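Side-chain contacts in SusD superfamily protein (Bacteroides thetaiotaomicron, PDB 3MCX), which is of unknown function but, as a zinc-binding outer-membrane SusD-family protein, probably helps capture glycans for uptake by the gut bacterium: residues K220-A225 with A364-K369; P339-T342 with K347-N350. All coordinates share one frame; numbering follows the deposited sequence.

Interaction 1: K220-A225 with A364-K369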
ATOM      1  N   LYS A 220      14.596 -14.330   2.061  1.00  7.58           N
ATOM      2  CA  LYS A 220      13.338 -14.693   1.385  0.50  7.72           C
ATOM      3  C   LYS A 220      12.795 -13.537   0.555  1.00  7.78           C
ATOM      4  O   LYS A 220      12.260 -13.740  -0.540  1.00  7.22           O
ATOM      5  CB  LYS A 220      12.281 -15.164   2.385  0.50  7.68           C
ATOM      6  CG  LYS A 220      12.689 -16.426   3.121  0.50  9.40           C
ATOM      7  CD  LYS A 220      11.787 -16.703   4.282  0.50 11.02           C
ATOM      8  CE  LYS A 220      12.071 -18.058   4.840  0.50 12.76           C
ATOM      9  NZ  LYS A 220      11.869 -19.116   3.801  0.50 14.94           N
ATOM     10  N   ALA A 221      12.892 -12.313   1.090  1.00  7.39           N
ATOM     11  CA  ALA A 221      12.478 -11.133   0.341  1.00  6.58           C
ATOM     12  C   ALA A 221      13.304 -11.004  -0.932  1.00  6.70           C
ATOM     13  O   ALA A 221      12.762 -10.684  -2.018  1.00  7.53           O
ATOM     14  CB  ALA A 221      12.590  -9.858   1.205  1.00  7.20           C
ATOM     15  N   TYR A 222      14.605 -11.190  -0.788  1.00  6.82           N
ATOM     16  CA  TYR A 222      15.522 -11.090  -1.926  1.00  6.94           C
ATOM     17  C   TYR A 222      15.218 -12.134  -2.990  1.00  7.39           C
ATOM     18  O   TYR A 222      15.237 -11.835  -4.193  1.00  7.04           O
ATOM     19  CB  TYR A 222      16.992 -11.217  -1.468  1.00  6.76           C
ATOM     20  CG  TYR A 222      18.006 -10.729  -2.481  1.00  7.09           C
ATOM     21  CD1 TYR A 222      18.285  -9.365  -2.596  1.00  6.54           C
ATOM     22  CD2 TYR A 222      18.672 -11.601  -3.313  1.00  7.47           C
ATOM     23  CE1 TYR A 222      19.195  -8.894  -3.517  1.00  7.55           C
ATOM     24  CE2 TYR A 222      19.613 -11.137  -4.234  1.00  6.54           C
ATOM     25  CZ  TYR A 222      19.838  -9.768  -4.333  1.00  6.76           C
ATOM     26  OH  TYR A 222      20.760  -9.283  -5.242  1.00  8.82           O
ATOM     27  N   ASP A 223      14.992 -13.368  -2.555  1.00  7.23           N
ATOM     28  CA  ASP A 223      14.666 -14.433  -3.502  1.00  7.32           C
ATOM     29  C   ASP A 223      13.376 -14.128  -4.280  1.00  7.55           C
ATOM     30  O   ASP A 223      13.350 -14.279  -5.511  1.00  7.88           O
ATOM     31  CB  ASP A 223      14.620 -15.797  -2.799  1.00  7.51           C
ATOM     32  CG  ASP A 223      16.002 -16.261  -2.329  1.00 10.46           C
ATOM     33  OD1 ASP A 223      17.014 -15.776  -2.835  1.00 14.85           O
ATOM     34  OD2 ASP A 223      16.039 -17.072  -1.403  1.00 17.69           O
ATOM     35  N   ALA A 224      12.336 -13.673  -3.589  1.00  7.55           N
ATOM     36  CA  ALA A 224      11.078 -13.354  -4.263  1.00  6.78           C
ATOM     37  C   ALA A 224      11.248 -12.195  -5.222  1.00  7.26           C
ATOM     38  O   ALA A 224      10.764 -12.245  -6.364  1.00  7.46           O
ATOM     39  CB  ALA A 224       9.965 -13.059  -3.258  1.00  7.29           C
ATOM     40  N   ALA A 225      11.901 -11.114  -4.765  1.00  7.12           N
ATOM     41  CA  ALA A 225      12.064  -9.921  -5.602  1.00  6.63           C
ATOM     42  C   ALA A 225      12.909 -10.259  -6.819  1.00  7.04           C
ATOM     43  O   ALA A 225      12.570  -9.885  -7.927  1.00  7.11           O
ATOM     44  CB  ALA A 225      12.687  -8.761  -4.798  1.00  7.17           C
ATOM     45  N   ALA A 364      17.081  -4.244  -3.297  1.00  6.75           N
ATOM     46  CA  ALA A 364      18.224  -3.471  -2.857  1.00  6.64           C
ATOM     47  C   ALA A 364      18.318  -3.443  -1.325  1.00  6.41           C
ATOM     48  O   ALA A 364      19.401  -3.683  -0.781  1.00  5.88           O
ATOM     49  CB  ALA A 364      18.170  -2.061  -3.410  1.00  7.36           C
ATOM     50  N   GLU A 365      17.192  -3.193  -0.676  1.00  7.01           N
ATOM     51  CA  GLU A 365      17.133  -3.102   0.789  1.00  7.10           C
ATOM     52  C   GLU A 365      17.402  -4.494   1.415  1.00  7.10           C
ATOM     53  O   GLU A 365      18.204  -4.612   2.331  1.00  7.42           O
ATOM     54  CB  GLU A 365      15.801  -2.537   1.258  1.00  7.37           C
ATOM     55  CG  GLU A 365      15.700  -2.302   2.758  1.00  8.42           C
ATOM     56  CD  GLU A 365      14.381  -1.709   3.184  1.00  8.93           C
ATOM     57  OE1 GLU A 365      13.594  -1.216   2.328  1.00  8.13           O
ATOM     58  OE2 GLU A 365      14.109  -1.767   4.415  1.00 10.32           O
ATOM     59  N   ALA A 366      16.765  -5.538   0.887  1.00  7.26           N
ATOM     60  CA  ALA A 366      16.964  -6.880   1.417  1.00  7.17           C
ATOM     61  C   ALA A 366      18.418  -7.317   1.266  1.00  7.99           C
ATOM     62  O   ALA A 366      18.973  -7.947   2.164  1.00  7.97           O
ATOM     63  CB  ALA A 366      16.027  -7.877   0.746  1.00  7.75           C
ATOM     64  N   GLY A 367      19.050  -6.970   0.144  1.00  7.95           N
ATOM     65  CA  GLY A 367      20.436  -7.334  -0.084  1.00  7.52           C
ATOM     66  C   GLY A 367      21.385  -6.659   0.902  1.00  7.34           C
ATOM     67  O   GLY A 367      22.244  -7.287   1.516  1.00  7.87           O
ATOM     68  N   LEU A 368      21.227  -5.347   1.049  1.00  6.90           N
ATOM     69  CA  LEU A 368      22.061  -4.595   1.966  1.00  7.57           C
ATOM     70  C   LEU A 368      21.895  -5.115   3.397  1.00  7.19           C
ATOM     71  O   LEU A 368      22.869  -5.334   4.073  1.00  8.66           O
ATOM     72  CB  LEU A 368      21.756  -3.107   1.904  1.00  8.04           C
ATOM     73  CG  LEU A 368      22.692  -2.225   2.732  1.00 10.99           C
ATOM     74  CD1 LEU A 368      24.122  -2.314   2.249  1.00 11.32           C
ATOM     75  CD2 LEU A 368      22.217  -0.798   2.671  1.00 13.53           C
ATOM     76  N   LYS A 369      20.654  -5.354   3.809  1.00  8.42           N
ATOM     77  CA  LYS A 369      20.373  -5.825   5.170  1.00  8.50           C
ATOM     78  C   LYS A 369      20.927  -7.221   5.435  1.00  8.59           C
ATOM     79  O   LYS A 369      21.447  -7.494   6.531  1.00  9.36           O
ATOM     80  CB  LYS A 369      18.878  -5.770   5.467  1.00  8.77           C
ATOM     81  CG  LYS A 369      18.303  -4.358   5.649  1.00  8.86           C
ATOM     82  CD  LYS A 369      18.891  -3.594   6.838  1.00 10.78           C
ATOM     83  CE  LYS A 369      18.615  -4.238   8.181  1.00 13.00           C
ATOM     84  NZ  LYS A 369      19.343  -3.532   9.298  1.00 13.19           N
TER

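Interaction 2: P339-T342 with K347-N350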
ATOM      1  N   PRO A 339      -3.955  11.312 -11.922  1.00  6.48           N
ATOM      2  CA  PRO A 339      -4.790  12.356 -12.540  1.00  6.93           C
ATOM      3  C   PRO A 339      -6.009  11.805 -13.296  1.00  6.75           C
ATOM      4  O   PRO A 339      -6.805  12.588 -13.824  1.00  6.24           O
ATOM      5  CB  PRO A 339      -3.825  12.987 -13.506  1.00  6.84           C
ATOM      6  CG  PRO A 339      -3.010  11.780 -14.013  1.00  6.95           C
ATOM      7  CD  PRO A 339      -2.788  10.981 -12.771  1.00  6.90           C
ATOM      8  N   GLY A 340      -6.144  10.474 -13.385  1.00  6.74           N
ATOM      9  CA  GLY A 340      -7.219   9.865 -14.172  1.00  7.15           C
ATOM     10  C   GLY A 340      -6.774   9.532 -15.581  1.00  8.69           C
ATOM     11  O   GLY A 340      -5.735  10.016 -16.052  1.00  8.80           O
ATOM     12  N   LYS A 341      -7.575   8.728 -16.277  1.00  8.46           N
ATOM     13  CA  LYS A 341      -7.213   8.222 -17.636  1.00  9.36           C
ATOM     14  C   LYS A 341      -7.141   9.285 -18.708  1.00 12.01           C
ATOM     15  O   LYS A 341      -6.484   9.094 -19.749  1.00 12.40           O
ATOM     16  CB  LYS A 341      -8.212   7.175 -18.119  1.00  9.67           C
ATOM     17  CG  LYS A 341      -8.522   6.074 -17.152  1.00  7.99           C
ATOM     18  CD  LYS A 341      -9.138   4.895 -17.838  1.00  7.68           C
ATOM     19  CE  LYS A 341      -9.857   3.926 -16.961  1.00  7.38           C
ATOM     20  NZ  LYS A 341      -9.106   3.461 -15.789  1.00  6.29           N
ATOM     21  N   THR A 342      -7.886  10.368 -18.527  1.00 13.63           N
ATOM     22  CA  THR A 342      -7.825  11.470 -19.487  1.00 15.18           C
ATOM     23  C   THR A 342      -7.078  12.695 -18.939  1.00 14.79           C
ATOM     24  O   THR A 342      -6.982  13.729 -19.617  1.00 16.35           O
ATOM     25  CB  THR A 342      -9.235  11.838 -20.031  1.00 16.03           C
ATOM     26  OG1 THR A 342     -10.028  12.456 -19.016  1.00 21.32           O
ATOM     27  CG2 THR A 342      -9.975  10.582 -20.566  1.00 18.83           C
ATOM     28  N   LYS A 347     -11.129  10.254 -10.516  1.00  6.64           N
ATOM     29  CA  LYS A 347     -11.992   9.129 -10.148  1.00  6.89           C
ATOM     30  C   LYS A 347     -11.889   7.951 -11.101  1.00  7.51           C
ATOM     31  O   LYS A 347     -12.360   6.849 -10.770  1.00  8.28           O
ATOM     32  CB  LYS A 347     -13.442   9.593 -10.033  1.00  7.59           C
ATOM     33  CG  LYS A 347     -13.666  10.504  -8.868  1.00  8.14           C
ATOM     34  CD  LYS A 347     -15.145  10.825  -8.673  1.00 12.45           C
ATOM     35  CE  LYS A 347     -15.701  11.643  -9.771  1.00 16.07           C
ATOM     36  NZ  LYS A 347     -15.113  13.009  -9.835  1.00 20.85           N
ATOM     37  N   THR A 348     -11.347   8.179 -12.294  1.00  7.23           N
ATOM     38  CA  THR A 348     -11.138   7.115 -13.264  1.00  7.94           C
ATOM     39  C   THR A 348      -9.782   6.412 -13.189  1.00  7.08           C
ATOM     40  O   THR A 348      -9.554   5.459 -13.945  1.00  7.98           O
ATOM     41  CB  THR A 348     -11.314   7.637 -14.715  1.00  8.21           C
ATOM     42  OG1 THR A 348     -10.235   8.550 -15.030  1.00  9.25           O
ATOM     43  CG2 THR A 348     -12.694   8.285 -14.897  1.00  7.69           C
ATOM     44  N   ASN A 349      -8.878   6.893 -12.345  1.00  6.85           N
ATOM     45  CA  ASN A 349      -7.544   6.328 -12.227  1.00  6.25           C
ATOM     46  C   ASN A 349      -7.645   4.895 -11.735  1.00  7.25           C
ATOM     47  O   ASN A 349      -8.347   4.593 -10.748  1.00  6.48           O
ATOM     48  CB  ASN A 349      -6.664   7.154 -11.276  1.00  6.90           C
ATOM     49  CG  ASN A 349      -5.207   7.213 -11.703  1.00  6.97           C
ATOM     50  OD1 ASN A 349      -4.783   8.226 -12.270  1.00  7.14           O
ATOM     51  ND2 ASN A 349      -4.436   6.127 -11.461  1.00  7.35           N
ATOM     52  N   ASN A 350      -6.901   4.007 -12.377  1.00  7.05           N
ATOM     53  CA  ASN A 350      -6.728   2.658 -11.836  1.00  7.44           C
ATOM     54  C   ASN A 350      -5.970   2.699 -10.508  1.00  7.99           C
ATOM     55  O   ASN A 350      -5.368   3.715 -10.135  1.00  7.28           O
ATOM     56  CB  ASN A 350      -5.982   1.769 -12.819  1.00  7.43           C
ATOM     57  CG  ASN A 350      -6.872   1.186 -13.889  1.00  7.29           C
ATOM     58  OD1 ASN A 350      -8.069   1.508 -14.007  1.00  6.78           O
ATOM     59  ND2 ASN A 350      -6.263   0.357 -14.749  1.00  7.80           N
TER

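Interaction 1: K220-A225 with A364-K369
A chi1 of -163° places CG of Tyr-222 opposite its own backbone nitrogen, next to the carbonyl carbon, and this carries the ring off helix 218-231 to lie alongside Gly-367 of helix 356-370. CD1 and CE1 do the touching: CD1 stands 3.7 Å from Gly-367 N, and the next ring atom, CE1, is 4.0 Å from Gly-367 CA. The missing side chain is what lets the ring in so far, since a beta carbon on Gly-367 would sit only about 3.2 Å from Tyr-222 CE1, a tight fit. Ala-366 supplies the methyl that meets both Tyr-222 and Ala-221. Its CB comes to the edge of the tyrosine ring, near the ring plane, and packs 4.1 Å from Tyr-222 CB; it also rests against the backbone, 3.9 Å from Tyr-222 N, and on the neighbouring residue it meets the methyl of Ala-221, CB to CB at 4.0 Å. Small residues on both helices thus bring the two axes to 8.5 Å in these segments, running roughly antiparallel at a crossing angle of -143°. This is buried helix-to-helix packing within the SusD family region, which belongs to the TPR clan of helical repeat proteins; helix 201-214 backs Ala-221 through Tyr-212, and helix 374-385 adds Tyr-380 beside Tyr-222. The far end of the tyrosine is polar and has its mate there too, its OH hydrogen-bonded to OE1 of Glu-376, while Lys-370, at the end of helix 356-370, makes a cation-pi contact with the ring. Replacing Tyr-222 with an alanine would probably open a gap against Gly-367 and leave the Glu-376 carboxylate without its phenol partner and Lys-370 without its aromatic one.

Interaction 2: P339-T342 with K347-N350
Gly-340 and Asn-349 bring the two backbones within 4.0 Å, CA to CA, as the chain doubles back between strands 334-335 and 351-355. Gly-340 has a positive phi (94°), where a beta carbon would be jammed against the preceding carbonyl oxygen and would also clash with Thr-348 OG1. Segment 347-350 leaves a short 3-10 turn at Thr-348 and then extends. Side chains of this second segment grip successive backbone N-H groups of the first. Asn-349 OD1 takes the N-H of Gly-340 at 2.9 Å, in the carbonyl plane and on a lone pair, while Thr-348 OG1 accepts from Lys-341 N at 2.9 Å with a fairly straight N-H...O angle of 161°. The loop between the two strands is therefore closed largely by side chain-to-backbone hydrogen bonds, on the approach to strand 351-355 and helix 356-370 and well away from the zinc sites. The other half of the Asn-349 amide is also fixed: ND2 donates to Asn-350 O at 2.9 Å, with that oxygen lying in the amide plane, so bonds at both ends hold the group's rotation. Lys-341 reaches over in the opposite sense, from the first segment to the second. Its chain passes obliquely over Thr-348, CG 3.4 Å from Thr-348 O, and a bend at chi4 (-50°) turns NZ onto that same oxygen at 2.8 Å, almost in line with the C=O bond. The ammonium also bonds to Ile-262 O and forms a salt bridge with Asp-251. Asn-350 OD1 lies 2.8 Å from Lys-341 NZ and accepts a bond from Ile-262 N, while its ND2 donates to Glu-259. Thr-348 OG1 has a second partner in the Asp-345 carbonyl, within the loop that links the two segments.

Interaction 2 is nested in the chain segment that interaction 1 closes: residues 339-350 fall between helix 218-231 and helix 356-370. In space the two are well apart, on opposite sides of the chain's centre, with centres 33 Å apart and nearest atoms about 22 Å apart. Strand 351-355 follows directly on interaction 2 and leads into helix 356-370, whose C-terminal part carries interaction 1. In interaction 1 the Tyr-222 side chain is about 12 Å from a bound zinc ion and about 8 Å from the side chain of Glu-375, which binds zinc in a structure of this protein, though that metal is not bound to this chain here. Interaction 2 lies away from the zinc sites.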